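Long-range contact in beta-glucosidase (Saccharopolyspora erythraea D, PDB 5M6G), which probably hydrolyses terminal, non-reducing beta-D-glucosyl residues, releasing beta-D-glucose, as a family 3 glycoside hydrolase: residues 131-145 with 447-461. Sequence-based numbering, arbitrary orientation.
With SOR (sorbitol), chain L.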
ATOM      1  N   VAL A 131      -2.595  -2.845   2.247  1.00 11.03           N
ATOM      2  CA  VAL A 131      -1.392  -2.022   2.098  1.00 12.12           C
ATOM      3  C   VAL A 131      -1.045  -1.194   3.340  1.00 15.29           C
ATOM      4  O   VAL A 131       0.048  -0.603   3.387  1.00 14.54           O
ATOM      5  CB  VAL A 131      -1.510  -1.093   0.870  1.00 13.81           C
ATOM      6  CG1 VAL A 131      -1.631  -1.917  -0.390  1.00 13.30           C
ATOM      7  CG2 VAL A 131      -2.714  -0.166   1.014  1.00 14.89           C
ATOM      8  N   HIS A 132      -1.940  -1.100   4.330  1.00 14.15           N
ATOM      9  CA  HIS A 132      -1.552  -0.556   5.633  1.00 14.41           C
ATOM     10  C   HIS A 132      -2.502  -1.191   6.652  1.00 17.88           C
ATOM     11  O   HIS A 132      -3.324  -0.548   7.304  1.00 12.29           O
ATOM     12  CB  HIS A 132      -1.536   0.978   5.694  1.00 12.25           C
ATOM     13  CG  HIS A 132      -2.846   1.654   5.395  1.00 14.88           C
ATOM     14  ND1 HIS A 132      -3.235   2.819   6.031  1.00 12.83           N
ATOM     15  CD2 HIS A 132      -3.826   1.370   4.506  1.00 13.24           C
ATOM     16  CE1 HIS A 132      -4.396   3.220   5.544  1.00  9.28           C
ATOM     17  NE2 HIS A 132      -4.783   2.350   4.626  1.00 12.58           N
ATOM     18  N   GLY A 133      -2.344  -2.505   6.802  1.00 13.05           N
ATOM     19  CA  GLY A 133      -3.354  -3.333   7.428  1.00 11.53           C
ATOM     20  C   GLY A 133      -4.290  -3.903   6.380  1.00 14.29           C
ATOM     21  O   GLY A 133      -4.149  -3.668   5.178  1.00 11.16           O
ATOM     22  N   HIS A 134      -5.265  -4.688   6.853  1.00 12.69           N
ATOM     23  CA  HIS A 134      -6.308  -5.255   5.993  1.00 13.35           C
ATOM     24  C   HIS A 134      -7.376  -4.179   5.758  1.00 13.43           C
ATOM     25  O   HIS A 134      -8.508  -4.247   6.241  1.00 12.98           O
ATOM     26  CB  HIS A 134      -6.868  -6.520   6.635  1.00 13.46           C
ATOM     27  CG  HIS A 134      -7.602  -7.419   5.691  1.00 10.30           C
ATOM     28  ND1 HIS A 134      -7.857  -7.073   4.385  1.00 13.04           N
ATOM     29  CD2 HIS A 134      -8.149  -8.644   5.873  1.00 11.12           C
ATOM     30  CE1 HIS A 134      -8.516  -8.056   3.793  1.00 11.62           C
ATOM     31  NE2 HIS A 134      -8.707  -9.022   4.677  1.00 12.39           N
ATOM     32  N   ASN A 135      -6.989  -3.156   4.979  1.00 12.95           N
ATOM     33  CA  ASN A 135      -7.659  -1.856   5.012  1.00 14.02           C
ATOM     34  C   ASN A 135      -9.039  -1.824   4.360  1.00 15.60           C
ATOM     35  O   ASN A 135      -9.762  -0.846   4.564  1.00 15.01           O
ATOM     36  CB  ASN A 135      -6.771  -0.792   4.362  1.00 10.94           C
ATOM     37  CG  ASN A 135      -6.126  -1.273   3.064  1.00 12.42           C
ATOM     38  OD1 ASN A 135      -4.976  -1.703   3.062  1.00 12.73           O
ATOM     39  ND2 ASN A 135      -6.865  -1.199   1.960  1.00 11.83           N
ATOM     40  N   ASN A 136      -9.425  -2.822   3.571  1.00 11.63           N
ATOM     41  CA  ASN A 136     -10.805  -2.854   3.090  1.00 13.61           C
ATOM     42  C   ASN A 136     -11.794  -3.326   4.148  1.00 13.86           C
ATOM     43  O   ASN A 136     -13.004  -3.173   3.955  1.00 16.53           O
ATOM     44  CB  ASN A 136     -10.930  -3.774   1.869  1.00 14.95           C
ATOM     45  CG  ASN A 136     -10.292  -3.189   0.640  1.00 18.30           C
ATOM     46  OD1 ASN A 136     -10.610  -2.064   0.225  1.00 14.87           O
ATOM     47  ND2 ASN A 136      -9.364  -3.935   0.054  1.00 14.26           N
ATOM     48  N   VAL A 137     -11.320  -3.904   5.243  1.00 10.71           N
ATOM     49  CA  VAL A 137     -12.181  -4.590   6.203  1.00 11.21           C
ATOM     50  C   VAL A 137     -12.502  -3.635   7.352  1.00 11.26           C
ATOM     51  O   VAL A 137     -11.600  -3.119   8.022  1.00 13.04           O
ATOM     52  CB  VAL A 137     -11.524  -5.874   6.728  1.00 14.87           C
ATOM     53  CG1 VAL A 137     -12.374  -6.466   7.837  1.00  9.21           C
ATOM     54  CG2 VAL A 137     -11.333  -6.897   5.587  1.00 11.46           C
ATOM     55  N   HIS A 138     -13.787  -3.413   7.589  1.00 12.53           N
ATOM     56  CA  HIS A 138     -14.183  -2.568   8.705  1.00 15.88           C
ATOM     57  C   HIS A 138     -13.783  -3.213  10.030  1.00 18.61           C
ATOM     58  O   HIS A 138     -14.041  -4.398  10.265  1.00 17.04           O
ATOM     59  CB  HIS A 138     -15.686  -2.312   8.661  1.00 17.04           C
ATOM     60  CG  HIS A 138     -16.144  -1.350   9.706  1.00 16.81           C
ATOM     61  ND1 HIS A 138     -16.446  -1.737  10.994  1.00 18.02           N
ATOM     62  CD2 HIS A 138     -16.299  -0.005   9.668  1.00 17.55           C
ATOM     63  CE1 HIS A 138     -16.788  -0.673  11.698  1.00 21.25           C
ATOM     64  NE2 HIS A 138     -16.710   0.388  10.915  1.00 21.45           N
ATOM     65  N   GLY A 139     -13.134  -2.436  10.892  1.00 16.49           N
ATOM     66  CA  GLY A 139     -12.677  -2.943  12.168  1.00 13.70           C
ATOM     67  C   GLY A 139     -11.298  -3.562  12.157  1.00 15.79           C
ATOM     68  O   GLY A 139     -10.805  -3.954  13.220  1.00 16.14           O
ATOM     69  N   ALA A 140     -10.662  -3.674  10.993  1.00 10.54           N
ATOM     70  CA  ALA A 140      -9.275  -4.098  10.924  1.00 14.34           C
ATOM     71  C   ALA A 140      -8.355  -2.962  11.354  1.00 13.63           C
ATOM     72  O   ALA A 140      -8.676  -1.784  11.185  1.00 14.67           O
ATOM     73  CB  ALA A 140      -8.921  -4.538   9.502  1.00 12.57           C
ATOM     74  N   THR A 141      -7.202  -3.332  11.904  1.00 12.03           N
ATOM     75  CA  THR A 141      -6.194  -2.357  12.306  1.00 15.61           C
ATOM     76  C   THR A 141      -5.681  -1.592  11.093  1.00 14.07           C
ATOM     77  O   THR A 141      -5.333  -2.197  10.077  1.00 11.83           O
ATOM     78  CB  THR A 141      -5.027  -3.075  12.985  1.00 15.27           C
ATOM     79  OG1 THR A 141      -5.525  -3.986  13.973  1.00 15.21           O
ATOM     80  CG2 THR A 141      -4.084  -2.080  13.636  1.00 11.19           C
ATOM     81  N   ILE A 142      -5.610  -0.266  11.199  1.00 13.47           N
ATOM     82  CA  ILE A 142      -5.105   0.566  10.106  1.00 13.24           C
ATOM     83  C   ILE A 142      -3.765   1.155  10.532  1.00 16.32           C
ATOM     84  O   ILE A 142      -3.695   1.994  11.442  1.00 13.86           O
ATOM     85  CB  ILE A 142      -6.101   1.660   9.703  1.00 10.11           C
ATOM     86  CG1 ILE A 142      -7.452   1.036   9.294  1.00 12.66           C
ATOM     87  CG2 ILE A 142      -5.512   2.527   8.578  1.00 11.21           C
ATOM     88  CD1 ILE A 142      -7.364   0.071   8.116  1.00 10.17           C
ATOM     89  N   TYR A 143      -2.698   0.718   9.866  1.00 16.18           N
ATOM     90  CA  TYR A 143      -1.330   1.109  10.164  1.00 13.94           C
ATOM     91  C   TYR A 143      -0.977   2.390   9.423  1.00 13.32           C
ATOM     92  O   TYR A 143      -1.658   2.768   8.463  1.00 11.96           O
ATOM     93  CB  TYR A 143      -0.369  -0.031   9.784  1.00 15.58           C
ATOM     94  CG  TYR A 143      -0.592  -1.259  10.648  1.00 15.57           C
ATOM     95  CD1 TYR A 143      -0.033  -1.349  11.924  1.00 12.07           C
ATOM     96  CD2 TYR A 143      -1.399  -2.298  10.210  1.00 14.23           C
ATOM     97  CE1 TYR A 143      -0.268  -2.457  12.735  1.00 17.52           C
ATOM     98  CE2 TYR A 143      -1.631  -3.415  11.002  1.00 17.43           C
ATOM     99  CZ  TYR A 143      -1.072  -3.484  12.264  1.00 17.62           C
ATOM    100  OH  TYR A 143      -1.309  -4.587  13.053  1.00 17.15           O
ATOM    101  N   PRO A 144       0.052   3.112   9.872  1.00 11.43           N
ATOM    102  CA  PRO A 144       0.524   4.265   9.096  1.00 11.23           C
ATOM    103  C   PRO A 144       0.841   3.855   7.665  1.00 12.97           C
ATOM    104  O   PRO A 144       1.307   2.740   7.407  1.00 12.03           O
ATOM    105  CB  PRO A 144       1.787   4.705   9.846  1.00 11.26           C
ATOM    106  CG  PRO A 144       1.548   4.263  11.269  1.00 13.67           C
ATOM    107  CD  PRO A 144       0.814   2.937  11.122  1.00 13.25           C
ATOM    108  N   HIS A 145       0.564   4.754   6.728  1.00 12.23           N
ATOM    109  CA  HIS A 145       0.979   4.485   5.361  1.00 13.10           C
ATOM    110  C   HIS A 145       2.507   4.465   5.264  1.00 13.54           C
ATOM    111  O   HIS A 145       3.232   4.899   6.172  1.00 12.13           O
ATOM    112  CB  HIS A 145       0.385   5.511   4.396  1.00 12.79           C
ATOM    113  CG  HIS A 145      -0.971   5.140   3.874  1.00 14.66           C
ATOM    114  ND1 HIS A 145      -1.208   3.982   3.156  1.00 11.17           N
ATOM    115  CD2 HIS A 145      -2.166   5.772   3.972  1.00 11.13           C
ATOM    116  CE1 HIS A 145      -2.485   3.929   2.819  1.00  9.87           C
ATOM    117  NE2 HIS A 145      -3.091   5.000   3.310  1.00 10.75           N
ATOM    118  N   GLY A 447      -5.893   7.514   1.908  1.00 10.53           N
ATOM    119  CA  GLY A 447      -6.389   6.612   0.882  1.00 14.15           C
ATOM    120  C   GLY A 447      -6.298   5.154   1.283  1.00 12.16           C
ATOM    121  O   GLY A 447      -5.623   4.767   2.237  1.00 12.02           O
ATOM    122  N   TRP A 448      -7.011   4.321   0.518  1.00 10.03           N
ATOM    123  CA  TRP A 448      -7.002   2.875   0.728  1.00  9.44           C
ATOM    124  C   TRP A 448      -7.439   2.535   2.153  1.00 13.73           C
ATOM    125  O   TRP A 448      -6.772   1.797   2.874  1.00 12.16           O
ATOM    126  CB  TRP A 448      -5.619   2.287   0.438  1.00 11.27           C
ATOM    127  CG  TRP A 448      -5.158   2.400  -0.990  1.00 14.63           C
ATOM    128  CD1 TRP A 448      -4.237   3.280  -1.491  1.00 13.89           C
ATOM    129  CD2 TRP A 448      -5.569   1.583  -2.090  1.00 12.32           C
ATOM    130  NE1 TRP A 448      -4.064   3.070  -2.841  1.00 14.66           N
ATOM    131  CE2 TRP A 448      -4.869   2.031  -3.233  1.00 15.84           C
ATOM    132  CE3 TRP A 448      -6.471   0.518  -2.224  1.00 16.46           C
ATOM    133  CZ2 TRP A 448      -5.040   1.450  -4.494  1.00 16.66           C
ATOM    134  CZ3 TRP A 448      -6.636  -0.061  -3.478  1.00 21.55           C
ATOM    135  CH2 TRP A 448      -5.925   0.409  -4.594  1.00 20.18           C
ATOM    136  N   THR A 449      -8.542   3.131   2.583  1.00 12.10           N
ATOM    137  CA  THR A 449      -9.065   2.864   3.918  1.00 11.35           C
ATOM    138  C   THR A 449     -10.566   2.667   3.767  1.00 13.22           C
ATOM    139  O   THR A 449     -11.291   3.630   3.500  1.00 12.47           O
ATOM    140  CB  THR A 449      -8.734   3.994   4.893  1.00 13.04           C
ATOM    141  OG1 THR A 449      -7.320   4.273   4.854  1.00 12.87           O
ATOM    142  CG2 THR A 449      -9.125   3.583   6.311  1.00 13.34           C
ATOM    143  N   ILE A 450     -11.008   1.414   3.913  1.00 12.65           N
ATOM    144  CA  ILE A 450     -12.356   0.949   3.595  1.00 13.49           C
ATOM    145  C   ILE A 450     -12.633   1.096   2.109  1.00 16.80           C
ATOM    146  O   ILE A 450     -12.720   0.095   1.391  1.00 17.34           O
ATOM    147  CB  ILE A 450     -13.445   1.665   4.411  1.00 15.32           C
ATOM    148  CG1 ILE A 450     -13.111   1.612   5.897  1.00 13.53           C
ATOM    149  CG2 ILE A 450     -14.789   0.991   4.137  1.00 13.41           C
ATOM    150  CD1 ILE A 450     -12.862   0.222   6.411  1.00 12.13           C
ATOM    151  N   SER A 451     -12.795   2.333   1.642  1.00 14.03           N
ATOM    152  CA  SER A 451     -12.943   2.614   0.221  1.00 15.64           C
ATOM    153  C   SER A 451     -11.577   2.737  -0.453  1.00 15.17           C
ATOM    154  O   SER A 451     -10.530   2.717   0.194  1.00 14.02           O
ATOM    155  CB  SER A 451     -13.734   3.901   0.008  1.00 15.48           C
ATOM    156  OG  SER A 451     -12.972   5.008   0.446  1.00 14.38           O
ATOM    157  N   TRP A 452     -11.607   2.874  -1.781  1.00 11.62           N
ATOM    158  CA  TRP A 452     -10.382   3.016  -2.570  1.00 14.91           C
ATOM    159  C   TRP A 452      -9.715   4.369  -2.328  1.00 13.93           C
ATOM    160  O   TRP A 452      -8.535   4.446  -1.959  1.00 16.63           O
ATOM    161  CB  TRP A 452     -10.725   2.841  -4.054  1.00 12.20           C
ATOM    162  CG  TRP A 452      -9.623   3.163  -5.008  1.00 16.32           C
ATOM    163  CD1 TRP A 452      -8.306   2.822  -4.898  1.00 14.41           C
ATOM    164  CD2 TRP A 452      -9.746   3.904  -6.228  1.00 15.84           C
ATOM    165  NE1 TRP A 452      -7.604   3.299  -5.981  1.00 17.52           N
ATOM    166  CE2 TRP A 452      -8.465   3.966  -6.811  1.00 15.56           C
ATOM    167  CE3 TRP A 452     -10.820   4.519  -6.885  1.00 17.43           C
ATOM    168  CZ2 TRP A 452      -8.224   4.618  -8.023  1.00 18.62           C
ATOM    169  CZ3 TRP A 452     -10.579   5.162  -8.091  1.00 17.64           C
ATOM    170  CH2 TRP A 452      -9.292   5.207  -8.643  1.00 15.55           C
ATOM    171  N   GLN A 453     -10.451   5.453  -2.549  1.00 13.06           N
ATOM    172  CA  GLN A 453      -9.898   6.792  -2.364  1.00 13.96           C
ATOM    173  C   GLN A 453      -9.752   7.182  -0.901  1.00 16.63           C
ATOM    174  O   GLN A 453      -9.130   8.218  -0.609  1.00 13.14           O
ATOM    175  CB  GLN A 453     -10.780   7.820  -3.062  1.00 11.40           C
ATOM    176  CG  GLN A 453     -10.728   7.759  -4.561  1.00 11.48           C
ATOM    177  CD  GLN A 453      -9.359   8.138  -5.080  1.00 18.53           C
ATOM    178  OE1 GLN A 453      -8.797   9.163  -4.688  1.00 14.51           O
ATOM    179  NE2 GLN A 453      -8.804   7.305  -5.944  1.00 13.52           N
ATOM    180  N   GLY A 454     -10.302   6.391   0.019  1.00 12.22           N
ATOM    181  CA  GLY A 454     -10.519   6.862   1.373  1.00 12.09           C
ATOM    182  C   GLY A 454     -11.633   7.899   1.397  1.00 12.80           C
ATOM    183  O   GLY A 454     -12.196   8.277   0.376  1.00 16.07           O
ATOM    184  N   SER A 455     -11.950   8.366   2.605  1.00 15.20           N
ATOM    185  CA  SER A 455     -12.976   9.390   2.766  1.00 14.56           C
ATOM    186  C   SER A 455     -12.852   9.990   4.155  1.00 12.30           C
ATOM    187  O   SER A 455     -12.203   9.429   5.038  1.00 17.21           O
ATOM    188  CB  SER A 455     -14.381   8.828   2.558  1.00 17.68           C
ATOM    189  OG  SER A 455     -14.672   7.862   3.541  1.00 17.79           O
ATOM    190  N   SER A 456     -13.511  11.132   4.341  1.00 18.70           N
ATOM    191  CA  SER A 456     -13.541  11.802   5.630  1.00 13.68           C
ATOM    192  C   SER A 456     -14.630  11.218   6.525  1.00 19.50           C
ATOM    193  O   SER A 456     -15.653  10.719   6.052  1.00 17.48           O
ATOM    194  CB  SER A 456     -13.774  13.302   5.439  1.00 15.18           C
ATOM    195  OG  SER A 456     -12.750  13.877   4.648  1.00 16.69           O
ATOM    196  N   GLY A 457     -14.408  11.290   7.829  1.00 21.02           N
ATOM    197  CA  GLY A 457     -15.401  10.879   8.798  1.00 17.81           C
ATOM    198  C   GLY A 457     -14.961   9.656   9.583  1.00 16.71           C
ATOM    199  O   GLY A 457     -13.837   9.159   9.459  1.00 17.97           O
ATOM    200  N   ASP A 458     -15.894   9.158  10.394  1.00 17.39           N
ATOM    201  CA  ASP A 458     -15.636   8.036  11.295  1.00 15.15           C
ATOM    202  C   ASP A 458     -15.881   6.725  10.549  1.00 18.31           C
ATOM    203  O   ASP A 458     -16.864   6.018  10.763  1.00 19.87           O
ATOM    204  CB  ASP A 458     -16.511   8.146  12.539  1.00 13.41           C
ATOM    205  CG  ASP A 458     -15.950   7.376  13.705  1.00 23.27           C
ATOM    206  OD1 ASP A 458     -15.028   6.574  13.483  1.00 23.29           O
ATOM    207  OD2 ASP A 458     -16.424   7.565  14.848  1.00 32.86           O
ATOM    208  N   ILE A 459     -14.938   6.395   9.660  1.00 19.69           N
ATOM    209  CA  ILE A 459     -15.165   5.308   8.713  1.00 17.20           C
ATOM    210  C   ILE A 459     -14.749   3.939   9.227  1.00 15.88           C
ATOM    211  O   ILE A 459     -15.104   2.926   8.605  1.00 14.36           O
ATOM    212  CB  ILE A 459     -14.439   5.593   7.385  1.00 15.65           C
ATOM    213  CG1 ILE A 459     -12.925   5.669   7.600  1.00 13.15           C
ATOM    214  CG2 ILE A 459     -14.952   6.887   6.786  1.00 20.23           C
ATOM    215  CD1 ILE A 459     -12.134   5.849   6.251  1.00 12.12           C
ATOM    216  N   THR A 460     -13.998   3.865  10.320  1.00 13.74           N
ATOM    217  CA  THR A 460     -13.662   2.573  10.908  1.00 16.77           C
ATOM    218  C   THR A 460     -13.235   2.807  12.348  1.00 15.69           C
ATOM    219  O   THR A 460     -13.131   3.948  12.808  1.00 17.92           O
ATOM    220  CB  THR A 460     -12.568   1.839  10.111  1.00 16.82           C
ATOM    221  OG1 THR A 460     -12.440   0.492  10.590  1.00 16.11           O
ATOM    222  CG2 THR A 460     -11.218   2.560  10.241  1.00 16.03           C
ATOM    223  N   GLU A 461     -12.986   1.710  13.058  1.00 18.42           N
ATOM    224  CA  GLU A 461     -12.707   1.808  14.485  1.00 17.14           C
ATOM    225  C   GLU A 461     -11.303   2.344  14.718  1.00 17.42           C
ATOM    226  O   GLU A 461     -10.335   1.902  14.087  1.00 16.48           O
ATOM    227  CB  GLU A 461     -12.893   0.453  15.164  1.00 17.92           C
ATOM    228  CG  GLU A 461     -14.320  -0.062  15.045  1.00 30.37           C
ATOM    229  CD  GLU A 461     -14.517  -1.458  15.620  1.00 43.95           C
ATOM    230  OE1 GLU A 461     -13.545  -2.242  15.650  1.00 43.93           O
ATOM    231  OE2 GLU A 461     -15.656  -1.778  16.032  1.00 48.20           O
TER
HETATM  232  C1  SOR L 711      -2.147  -1.166  -7.302  1.00 25.88           C
HETATM  233  C2  SOR L 711      -3.362  -1.860  -6.712  1.00 38.96           C
HETATM  234  C3  SOR L 711      -4.516  -1.764  -7.706  1.00 43.25           C
HETATM  235  C4  SOR L 711      -5.843  -2.119  -7.043  1.00 31.59           C
HETATM  236  C5  SOR L 711      -7.054  -1.526  -7.771  1.00 40.79           C
HETATM  237  C6  SOR L 711      -8.262  -1.630  -6.845  1.00 25.74           C
HETATM  238  O1  SOR L 711      -1.270  -0.751  -6.283  1.00 22.27           O
HETATM  239  O2  SOR L 711      -3.055  -3.218  -6.447  1.00 26.60           O
HETATM  240  O3  SOR L 711      -4.261  -2.650  -8.765  1.00 35.74           O
HETATM  241  O4  SOR L 711      -5.979  -3.524  -6.967  1.00 40.21           O
HETATM  242  O5  SOR L 711      -6.838  -0.173  -8.152  1.00 37.75           O
HETATM  243  O6  SOR L 711      -9.291  -0.764  -7.275  1.00 35.41           O
HETATM  244  O   HOH W   1      -9.447   0.200   1.213  1.00 14.58           O
HETATM  245  O   HOH W   2     -14.109  -2.189   1.852  1.00 15.90           O
HETATM  246  O   HOH W   3     -10.518  -0.777   9.222  1.00 12.33           O
HETATM  247  O   HOH W   4     -17.043   2.969  11.800  1.00 23.53           O
HETATM  248  O   HOH W   5     -10.517  -0.532  12.718  1.00 16.32           O
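Thr460 OG1 is gripped from three directions: it accepts the backbone N-H of Gly139 (N to OG1 3.0 Å, nearly straight at 167°) and gives its proton to water 3, with water 5 as a further polar neighbour. Both waters bond to Ala140 O, so they bridge a loop of the TIM-barrel-type N-terminal domain of this family 3 glycosidase to a loop of its C-terminal domain. Gly139 lies inside the type II turn Val137 to Ala140. Nearer the sorbitol pocket, two histidines donate to successive carbonyls. His132 NE2 donates to Trp448 O at 2.7 Å; the oxygen lies in the ring plane, yet the donor stands 49° out of the carbonyl plane. His145 NE2 donates to Gly447 O at 2.8 Å. The imidazoles overlap, His145 CE1 lying over the centre of the His132 ring. Both ring nitrogens of His132 are bonded, ND1 to Tyr143 O, which fixes the ring's rotation and is consistent with a protonated imidazole. Between these groups, Ile450 N donates to Asn135 O (2.7 Å). Trp448 rests CB against Val131 CG2 (3.8 Å), and chi1 of -65°, with CG anti to the carbonyl carbon, sends the indole edge toward sorbitol, CH2 coming within 3.5 Å of sorbitol C4.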